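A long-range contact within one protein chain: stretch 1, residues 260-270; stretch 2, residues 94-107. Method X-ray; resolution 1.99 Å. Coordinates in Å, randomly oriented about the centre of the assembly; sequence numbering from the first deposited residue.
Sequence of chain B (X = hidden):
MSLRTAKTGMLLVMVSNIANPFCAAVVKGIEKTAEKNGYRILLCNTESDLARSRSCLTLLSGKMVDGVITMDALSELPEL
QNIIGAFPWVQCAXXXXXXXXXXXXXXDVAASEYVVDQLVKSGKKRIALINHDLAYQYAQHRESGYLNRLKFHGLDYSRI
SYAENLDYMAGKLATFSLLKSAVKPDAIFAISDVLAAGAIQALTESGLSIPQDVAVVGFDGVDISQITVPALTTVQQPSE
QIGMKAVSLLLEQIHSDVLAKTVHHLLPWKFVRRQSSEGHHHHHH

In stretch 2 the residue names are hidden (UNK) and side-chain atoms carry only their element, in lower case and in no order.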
ATOM      1  N   ALA B 260       6.311 -15.189  29.873  1.00 26.06           N
ATOM      2  CA  ALA B 260       6.884 -15.284  28.539  1.00 23.75           C
ATOM      3  C   ALA B 260       8.390 -15.093  28.593  1.00 22.18           C
ATOM      4  O   ALA B 260       8.850 -14.239  29.331  1.00 21.59           O
ATOM      5  CB  ALA B 260       6.273 -14.189  27.688  1.00 22.12           C
ATOM      6  N   LYS B 261       9.141 -15.804  27.741  1.00 20.90           N
ATOM      7  CA  LYS B 261      10.600 -15.618  27.641  1.00 19.65           C
ATOM      8  C   LYS B 261      10.872 -15.065  26.275  1.00 18.01           C
ATOM      9  O   LYS B 261       9.988 -15.106  25.418  1.00 15.27           O
ATOM     10  CB  LYS B 261      11.372 -16.948  27.753  1.00 20.09           C
ATOM     11  CG  LYS B 261      10.964 -17.870  28.902  1.00 24.07           C
ATOM     12  CD  LYS B 261      11.046 -17.173  30.248  1.00 25.64           C
ATOM     13  CE  LYS B 261      10.439 -18.040  31.366  1.00 28.49           C
ATOM     14  NZ  LYS B 261      10.528 -17.415  32.723  1.00 25.93           N
ATOM     15  N   THR B 262      12.083 -14.570  26.068  1.00 15.61           N
ATOM     16  CA  THR B 262      12.505 -14.068  24.781  1.00 15.61           C
ATOM     17  C   THR B 262      12.590 -15.181  23.783  1.00 15.11           C
ATOM     18  O   THR B 262      13.214 -16.218  24.059  1.00 15.46           O
ATOM     19  CB  THR B 262      13.916 -13.544  24.871  1.00 14.47           C
ATOM     20  OG1 THR B 262      13.922 -12.565  25.868  1.00 17.24           O
ATOM     21  CG2 THR B 262      14.352 -12.956  23.559  1.00 14.66           C
ATOM     22  N   VAL B 263      12.009 -14.949  22.600  1.00 16.09           N
ATOM     23  CA  VAL B 263      12.116 -15.887  21.493  1.00 14.96           C
ATOM     24  C   VAL B 263      12.302 -15.124  20.210  1.00 15.42           C
ATOM     25  O   VAL B 263      11.693 -14.064  20.037  1.00 14.44           O
ATOM     26  CB  VAL B 263      10.818 -16.748  21.347  1.00 16.09           C
ATOM     27  CG1 VAL B 263      10.747 -17.790  22.441  1.00 13.05           C
ATOM     28  CG2 VAL B 263       9.548 -15.880  21.398  1.00 14.64           C
ATOM     29  N   HIS B 264      13.090 -15.674  19.280  1.00 13.17           N
ATOM     30  CA  HIS B 264      13.331 -14.978  18.036  1.00 14.11           C
ATOM     31  C   HIS B 264      12.948 -15.945  16.975  1.00 15.17           C
ATOM     32  O   HIS B 264      13.738 -16.839  16.643  1.00 15.62           O
ATOM     33  CB  HIS B 264      14.802 -14.549  17.925  1.00 14.70           C
ATOM     34  CG  HIS B 264      15.210 -13.511  18.935  1.00 15.86           C
ATOM     35  ND1 HIS B 264      14.769 -12.199  18.869  1.00 18.08           N
ATOM     36  CD2 HIS B 264      16.022 -13.579  20.025  1.00 13.73           C
ATOM     37  CE1 HIS B 264      15.255 -11.515  19.897  1.00 11.10           C
ATOM     38  NE2 HIS B 264      16.033 -12.326  20.601  1.00 14.48           N
ATOM     39  N   HIS B 265      11.685 -15.895  16.526  1.00 15.86           N
ATOM     40  CA  HIS B 265      11.240 -16.832  15.489  1.00 16.05           C
ATOM     41  C   HIS B 265      11.741 -16.439  14.092  1.00 16.90           C
ATOM     42  O   HIS B 265      11.682 -15.261  13.702  1.00 16.66           O
ATOM     43  CB  HIS B 265       9.719 -16.904  15.416  1.00 16.01           C
ATOM     44  CG  HIS B 265       9.085 -17.560  16.586  1.00 16.52           C
ATOM     45  ND1 HIS B 265       8.548 -18.827  16.513  1.00 18.99           N
ATOM     46  CD2 HIS B 265       8.901 -17.145  17.866  1.00 20.08           C
ATOM     47  CE1 HIS B 265       8.053 -19.169  17.695  1.00 19.11           C
ATOM     48  NE2 HIS B 265       8.242 -18.165  18.536  1.00 21.37           N
ATOM     49  N   LEU B 266      12.241 -17.429  13.357  1.00 16.10           N
ATOM     50  CA  LEU B 266      12.634 -17.256  11.979  1.00 17.57           C
ATOM     51  C   LEU B 266      11.665 -18.067  11.195  1.00 17.65           C
ATOM     52  O   LEU B 266      11.579 -19.251  11.405  1.00 19.82           O
ATOM     53  CB  LEU B 266      14.029 -17.790  11.725  1.00 16.96           C
ATOM     54  CG  LEU B 266      15.162 -16.797  12.067  1.00 19.17           C
ATOM     55  CD1 LEU B 266      16.449 -17.514  11.738  1.00 19.60           C
ATOM     56  CD2 LEU B 266      15.105 -15.524  11.346  1.00 13.63           C
ATOM     57  N   LEU B 267      10.923 -17.432  10.308  1.00 18.50           N
ATOM     58  CA  LEU B 267       9.992 -18.107   9.395  1.00 18.29           C
ATOM     59  C   LEU B 267      10.649 -18.296   7.999  1.00 18.96           C
ATOM     60  O   LEU B 267      11.544 -17.503   7.612  1.00 18.87           O
ATOM     61  CB  LEU B 267       8.647 -17.336   9.294  1.00 16.47           C
ATOM     62  CG  LEU B 267       7.846 -17.110  10.586  1.00 17.60           C
ATOM     63  CD1 LEU B 267       6.489 -16.598  10.228  1.00 17.48           C
ATOM     64  CD2 LEU B 267       7.651 -18.385  11.483  1.00 20.91           C
ATOM     65  N   PRO B 268      10.286 -19.396   7.277  1.00 19.19           N
ATOM     66  CA  PRO B 268      10.988 -19.693   5.997  1.00 18.96           C
ATOM     67  C   PRO B 268      10.640 -18.702   4.909  1.00 19.35           C
ATOM     68  O   PRO B 268       9.490 -18.381   4.755  1.00 19.66           O
ATOM     69  CB  PRO B 268      10.476 -21.104   5.563  1.00 20.33           C
ATOM     70  CG  PRO B 268       9.465 -21.569   6.618  1.00 18.90           C
ATOM     71  CD  PRO B 268       9.249 -20.401   7.632  1.00 19.66           C
ATOM     72  N   TRP B 269      11.651 -18.228   4.173  1.00 19.18           N
ATOM     73  CA  TRP B 269      11.469 -17.495   2.919  1.00 19.07           C
ATOM     74  C   TRP B 269      11.539 -18.466   1.760  1.00 19.65           C
ATOM     75  O   TRP B 269      12.132 -19.525   1.893  1.00 20.34           O
ATOM     76  CB  TRP B 269      12.570 -16.449   2.768  1.00 18.54           C
ATOM     77  CG  TRP B 269      13.934 -17.039   2.908  1.00 19.38           C
ATOM     78  CD1 TRP B 269      14.670 -17.137   4.054  1.00 22.75           C
ATOM     79  CD2 TRP B 269      14.723 -17.636   1.865  1.00 18.78           C
ATOM     80  NE1 TRP B 269      15.861 -17.770   3.799  1.00 24.25           N
ATOM     81  CE2 TRP B 269      15.925 -18.066   2.453  1.00 21.82           C
ATOM     82  CE3 TRP B 269      14.523 -17.840   0.484  1.00 16.57           C
ATOM     83  CZ2 TRP B 269      16.931 -18.708   1.720  1.00 21.86           C
ATOM     84  CZ3 TRP B 269      15.524 -18.492  -0.265  1.00 18.66           C
ATOM     85  CH2 TRP B 269      16.705 -18.940   0.365  1.00 19.05           C
ATOM     86  N   LYS B 270      11.008 -18.090   0.610  1.00 20.03           N
ATOM     87  CA  LYS B 270      11.108 -18.934  -0.565  1.00 22.16           C
ATOM     88  C   LYS B 270      11.611 -18.103  -1.735  1.00 20.89           C
ATOM     89  O   LYS B 270      11.164 -16.975  -1.949  1.00 21.59           O
ATOM     90  CB  LYS B 270       9.738 -19.614  -0.880  1.00 21.27           C
ATOM     91  CG  LYS B 270       9.867 -20.729  -1.920  1.00 26.00           C
ATOM     92  CD  LYS B 270       8.521 -21.393  -2.413  1.00 26.32           C
ATOM     93  CE  LYS B 270       8.760 -22.884  -2.953  1.00 29.40           C
ATOM     94  NZ  LYS B 270       7.669 -23.883  -2.399  1.00 31.46           N
ATOM     95  N   UNK B  94      12.928  -7.414  11.893  1.00 19.61           N
ATOM     96  CA  UNK B  94      14.339  -7.223  12.233  1.00 20.94           C
ATOM     97  C   UNK B  94      14.767  -8.404  13.125  1.00 21.41           C
ATOM     98  O   UNK B  94      14.001  -8.882  13.952  1.00 22.48           O
ATOM     99  o   UNK B  94      16.056  -3.087  11.506  1.00 23.56           O
ATOM    100  c   UNK B  94      15.620  -4.252  11.358  1.00 23.76           C
ATOM    101  o   UNK B  94      16.168  -5.116  10.640  1.00 25.57           O
ATOM    102  c   UNK B  94      14.369  -4.646  12.101  1.00 20.85           C
ATOM    103  c   UNK B  94      14.569  -5.895  12.949  1.00 20.08           C
ATOM    104  N   UNK B  95      15.973  -8.888  12.927  1.00 21.87           N
ATOM    105  CA  UNK B  95      16.456 -10.065  13.654  1.00 21.67           C
ATOM    106  C   UNK B  95      17.776  -9.805  14.351  1.00 21.94           C
ATOM    107  O   UNK B  95      18.785  -9.604  13.668  1.00 22.26           O
ATOM    108  c   UNK B  95      16.466 -13.122  14.274  1.00 23.22           C
ATOM    109  c   UNK B  95      18.695 -14.316  13.237  1.00 22.67           C
ATOM    110  c   UNK B  95      17.160 -12.493  13.263  1.00 19.66           C
ATOM    111  c   UNK B  95      18.265 -13.122  12.740  1.00 19.67           C
ATOM    112  o   UNK B  95      18.347 -16.092  14.802  1.00 21.66           O
ATOM    113  c   UNK B  95      16.881 -14.310  14.814  1.00 20.56           C
ATOM    114  c   UNK B  95      17.970 -14.911  14.281  1.00 22.04           C
ATOM    115  c   UNK B  95      16.657 -11.214  12.676  1.00 20.67           C
ATOM    116  N   UNK B  96      17.753  -9.822  15.694  1.00 21.62           N
ATOM    117  CA  UNK B  96      18.955  -9.840  16.498  1.00 22.59           C
ATOM    118  C   UNK B  96      18.727 -10.809  17.642  1.00 22.39           C
ATOM    119  O   UNK B  96      17.910 -10.540  18.530  1.00 21.70           O
ATOM    120  c   UNK B  96      19.244  -8.486  17.112  1.00 23.34           C
ATOM    121  o   UNK B  96      20.894  -7.417  18.425  1.00 26.00           O
ATOM    122  c   UNK B  96      20.543  -8.494  17.903  1.00 26.79           C
ATOM    123  o   UNK B  96      21.223  -9.565  17.960  1.00 27.73           O
ATOM    124  N   UNK B  97      19.375 -11.985  17.590  1.00 22.18           N
ATOM    125  CA  UNK B  97      19.099 -12.958  18.679  1.00 22.53           C
ATOM    126  C   UNK B  97      19.641 -12.575  20.076  1.00 22.45           C
ATOM    127  O   UNK B  97      19.290 -13.215  21.090  1.00 21.49           O
ATOM    128  c   UNK B  97      20.359 -13.988  16.800  1.00 21.72           C
ATOM    129  c   UNK B  97      20.221 -12.512  16.504  1.00 22.68           C
ATOM    130  c   UNK B  97      19.687 -14.294  18.160  1.00 23.38           C
ATOM    131  N   UNK B  98      20.466 -11.531  20.140  1.00 21.96           N
ATOM    132  CA  UNK B  98      20.959 -11.043  21.404  1.00 21.27           C
ATOM    133  C   UNK B  98      19.989  -9.983  21.937  1.00 21.34           C
ATOM    134  O   UNK B  98      20.038  -9.588  23.114  1.00 20.60           O
ATOM    135  c   UNK B  98      23.416 -11.608  20.993  1.00 20.67           C
ATOM    136  c   UNK B  98      23.356 -12.795  22.036  1.00 24.49           C
ATOM    137  c   UNK B  98      22.392 -10.489  21.248  1.00 22.08           C
ATOM    138  c   UNK B  98      24.779 -10.992  20.964  1.00 24.97           C
ATOM    139  N   UNK B  99      19.041  -9.552  21.130  1.00 19.80           N
ATOM    140  CA  UNK B  99      18.082  -8.575  21.681  1.00 20.50           C
ATOM    141  C   UNK B  99      17.136  -9.264  22.679  1.00 19.53           C
ATOM    142  O   UNK B  99      16.848 -10.447  22.522  1.00 20.26           O
ATOM    143  o   UNK B  99      16.097  -7.395  20.985  1.00 23.87           O
ATOM    144  c   UNK B  99      17.323  -7.906  20.537  1.00 20.72           C
ATOM    145  N   UNK B 100      16.701  -8.573  23.731  1.00 18.18           N
ATOM    146  CA  UNK B 100      15.729  -9.153  24.644  1.00 18.30           C
ATOM    147  C   UNK B 100      14.250  -9.013  24.216  1.00 18.44           C
ATOM    148  O   UNK B 100      13.375  -9.536  24.864  1.00 19.51           O
ATOM    149  o   UNK B 100      15.788  -7.160  26.008  1.00 18.92           O
ATOM    150  c   UNK B 100      17.222  -9.042  26.620  1.00 19.30           C
ATOM    151  c   UNK B 100      15.871  -8.599  26.045  1.00 18.69           C
ATOM    152  N   UNK B 101      13.990  -8.314  23.124  1.00 17.66           N
ATOM    153  CA  UNK B 101      12.637  -8.126  22.636  1.00 16.05           C
ATOM    154  C   UNK B 101      12.335  -9.229  21.657  1.00 16.67           C
ATOM    155  O   UNK B 101      13.093  -9.433  20.717  1.00 15.34           O
ATOM    156  c   UNK B 101      11.083  -6.569  21.352  1.00 11.81           C
ATOM    157  c   UNK B 101      12.927  -5.667  22.976  1.00 13.08           C
ATOM    158  c   UNK B 101      12.526  -6.781  21.957  1.00 16.04           C
ATOM    159  N   UNK B 102      11.253  -9.969  21.902  1.00 14.39           N
ATOM    160  CA  UNK B 102      10.954 -11.072  21.044  1.00 13.94           C
ATOM    161  C   UNK B 102      10.617 -10.571  19.656  1.00 14.81           C
ATOM    162  O   UNK B 102      10.071  -9.483  19.506  1.00 14.28           O
ATOM    163  c   UNK B 102       9.790 -11.913  21.589  1.00 12.44           C
ATOM    164  o   UNK B 102      10.131 -12.431  22.863  1.00 12.39           O
ATOM    165  N   UNK B 103      10.910 -11.406  18.642  1.00 14.46           N
ATOM    166  CA  UNK B 103      10.844 -10.983  17.250  1.00 14.48           C
ATOM    167  C   UNK B 103      10.331 -12.123  16.406  1.00 13.53           C
ATOM    168  O   UNK B 103      10.392 -13.291  16.786  1.00 14.14           O
ATOM    169  c   UNK B 103      12.222 -10.566  16.723  1.00 13.77           C
ATOM    170  o   UNK B 103      13.049 -11.707  16.809  1.00 19.87           O
ATOM    171  N   UNK B 104       9.902 -11.766  15.210  1.00 14.59           N
ATOM    172  CA  UNK B 104       9.524 -12.710  14.181  1.00 16.19           C
ATOM    173  C   UNK B 104       9.915 -12.063  12.827  1.00 16.48           C
ATOM    174  O   UNK B 104       9.630 -10.901  12.583  1.00 16.84           O
ATOM    175  c   UNK B 104       8.014 -13.116  14.273  1.00 15.87           C
ATOM    176  c   UNK B 104       7.607 -14.006  13.067  1.00 15.68           C
ATOM    177  c   UNK B 104       7.103 -11.920  14.284  1.00 18.81           C
ATOM    178  N   UNK B 105      10.658 -12.804  12.021  1.00 16.56           N
ATOM    179  CA  UNK B 105      11.220 -12.328  10.743  1.00 16.77           C
ATOM    180  C   UNK B 105      11.730 -13.513   9.940  1.00 16.84           C
ATOM    181  O   UNK B 105      11.594 -14.663  10.361  1.00 17.71           O
ATOM    182  o   UNK B 105      13.375 -11.930  11.694  1.00 16.47           O
ATOM    183  c   UNK B 105      12.375 -11.349  10.940  1.00 15.62           C
ATOM    184  N   UNK B 106      12.274 -13.234   8.757  1.00 16.45           N
ATOM    185  CA  UNK B 106      13.011 -14.224   8.015  1.00 16.11           C
ATOM    186  C   UNK B 106      14.509 -14.010   8.273  1.00 16.73           C
ATOM    187  O   UNK B 106      14.902 -13.031   8.934  1.00 14.32           O
ATOM    188  c   UNK B 106      12.746 -14.087   6.473  1.00 17.08           C
ATOM    189  c   UNK B 106      11.241 -14.271   6.184  1.00 14.33           C
ATOM    190  c   UNK B 106      13.598 -12.687   4.456  1.00 17.62           C
ATOM    191  c   UNK B 106      13.345 -12.759   5.944  1.00 16.55           C
ATOM    192  N   UNK B 107      15.336 -14.908   7.709  1.00 15.68           N
ATOM    193  CA  UNK B 107      16.792 -14.741   7.732  1.00 16.85           C
ATOM    194  C   UNK B 107      17.239 -13.997   6.453  1.00 16.09           C
ATOM    195  O   UNK B 107      17.404 -14.594   5.412  1.00 16.15           O
ATOM    196  o   UNK B 107      19.616 -15.040   7.554  1.00 20.92           O
ATOM    197  c   UNK B 107      17.460 -16.127   7.775  1.00 16.04           C
ATOM    198  c   UNK B 107      18.967 -16.057   7.863  1.00 17.44           C
ATOM    199  o   UNK B 107      19.544 -17.068   8.230  1.00 18.62           O
TER
HETATM  200  O   HOH W   1      16.496 -17.538  15.981  1.00 23.02           O
HETATM  201  O   HOH W   2      13.278 -12.909  14.058  1.00 18.33           O
HETATM  202  O   HOH W   3      14.192 -17.266   7.386  1.00 17.56           O

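Position 94 carries three carbons in a row, the third bearing two oxygens, and none of them reaches stretch 1: Glu-94, whose carboxylate is satisfied elsewhere in the structure. At 95 one carbon leads to a ring of six carbons bearing an oxygen, with Leu-266 CD2 squarely over its face and His-264 CB at its edge: Tyr-95. Leu-266 CD2 is 3.9 Å from the centroid of the Tyr-95 ring, and His-264 CB is 3.7 Å from Tyr-95 CE1.

Position 96 has two carbons, the second with two oxygens, and its CA-to-CB bond points away from stretch 1: Asp-96. At 97 three carbons close a ring onto the backbone N, and the CA lies over one face of the His-264 ring, 3.8 Å from the centroid, so it is Pro-97. Position 98 shows four carbons forked at the second and makes no contact with stretch 1: Leu-98. Its N donates to Asp-96 OD1 (3.0 Å), bracing the type I turn that starts at Asp-96.

Position 99 has one carbon and one oxygen, and its backbone O accepts from His-264 NE2 at 2.8 Å: Ser-99, the last residue of that turn. Its OG accepts from the N of 101 at 3.1 Å. At 100 a carbon carries one oxygen and one carbon, its CA-to-CB bond points away, and its backbone O accepts from Thr-262 OG1 at 3.2 Å: Thr-100. Position 101, a carbon carrying two carbons, also has its CA-to-CB bond pointing away and is Val-101.

Position 102 has one carbon and one oxygen, and the oxygen takes a hydrogen bond from Val-263 N: Ser-102, OG to N 3.2 Å. The same pair of atoms at 103, with the oxygen beside the His-264 ring, gives Ser-103. Between Ser-103 OG and His-264 ND1, 2.7 Å apart, runs a hydrogen bond in which either could be the donor. Three carbons branched at the first, packed against the Leu-267 side chain, make 104 Val-104; its CG2 is 4.0 Å from Leu-267 CG. At 105 a carbon and an oxygen, near Leu-266 CD2, again spell serine. Ser-105 OG and Ser-103 OG share water 2, which donates to His-265 O.

Position 106 has four carbons forked at the first, one arm two carbons long and reaching Trp-269 CB: Ile-106, with CD1 4.2 Å from that Trp-269 CB. Two carbons ending in two oxygens, the first near Leu-266 CD1, identify 107 as Asp-107, an N-cap before a helix; its N donates to water 3, which in turn donates to Leu-267 O.

The contact works as a parallel strand pairing with an anchored entrance. Ser-103 N to Val-263 O (3.1 Å), His-265 N to Ser-103 O (2.9 Å), Ser-105 N to His-265 O (3.1 Å) and Leu-267 N to Ser-105 O (2.8 Å) form the ladder, and Ser-102 OG extends it with a side chain. His-264 and Leu-266 share one face with Ser-103 and Ser-105; His-265 and Val-104 occupy the other. The His-264 ring uses both nitrogens, NE2 to Ser-99 O of the turn and ND1 with Ser-103 OG of the strand, fixing strand and turn together.

Stretch 2, residues 94-107: EYDPLSTVSSVSID
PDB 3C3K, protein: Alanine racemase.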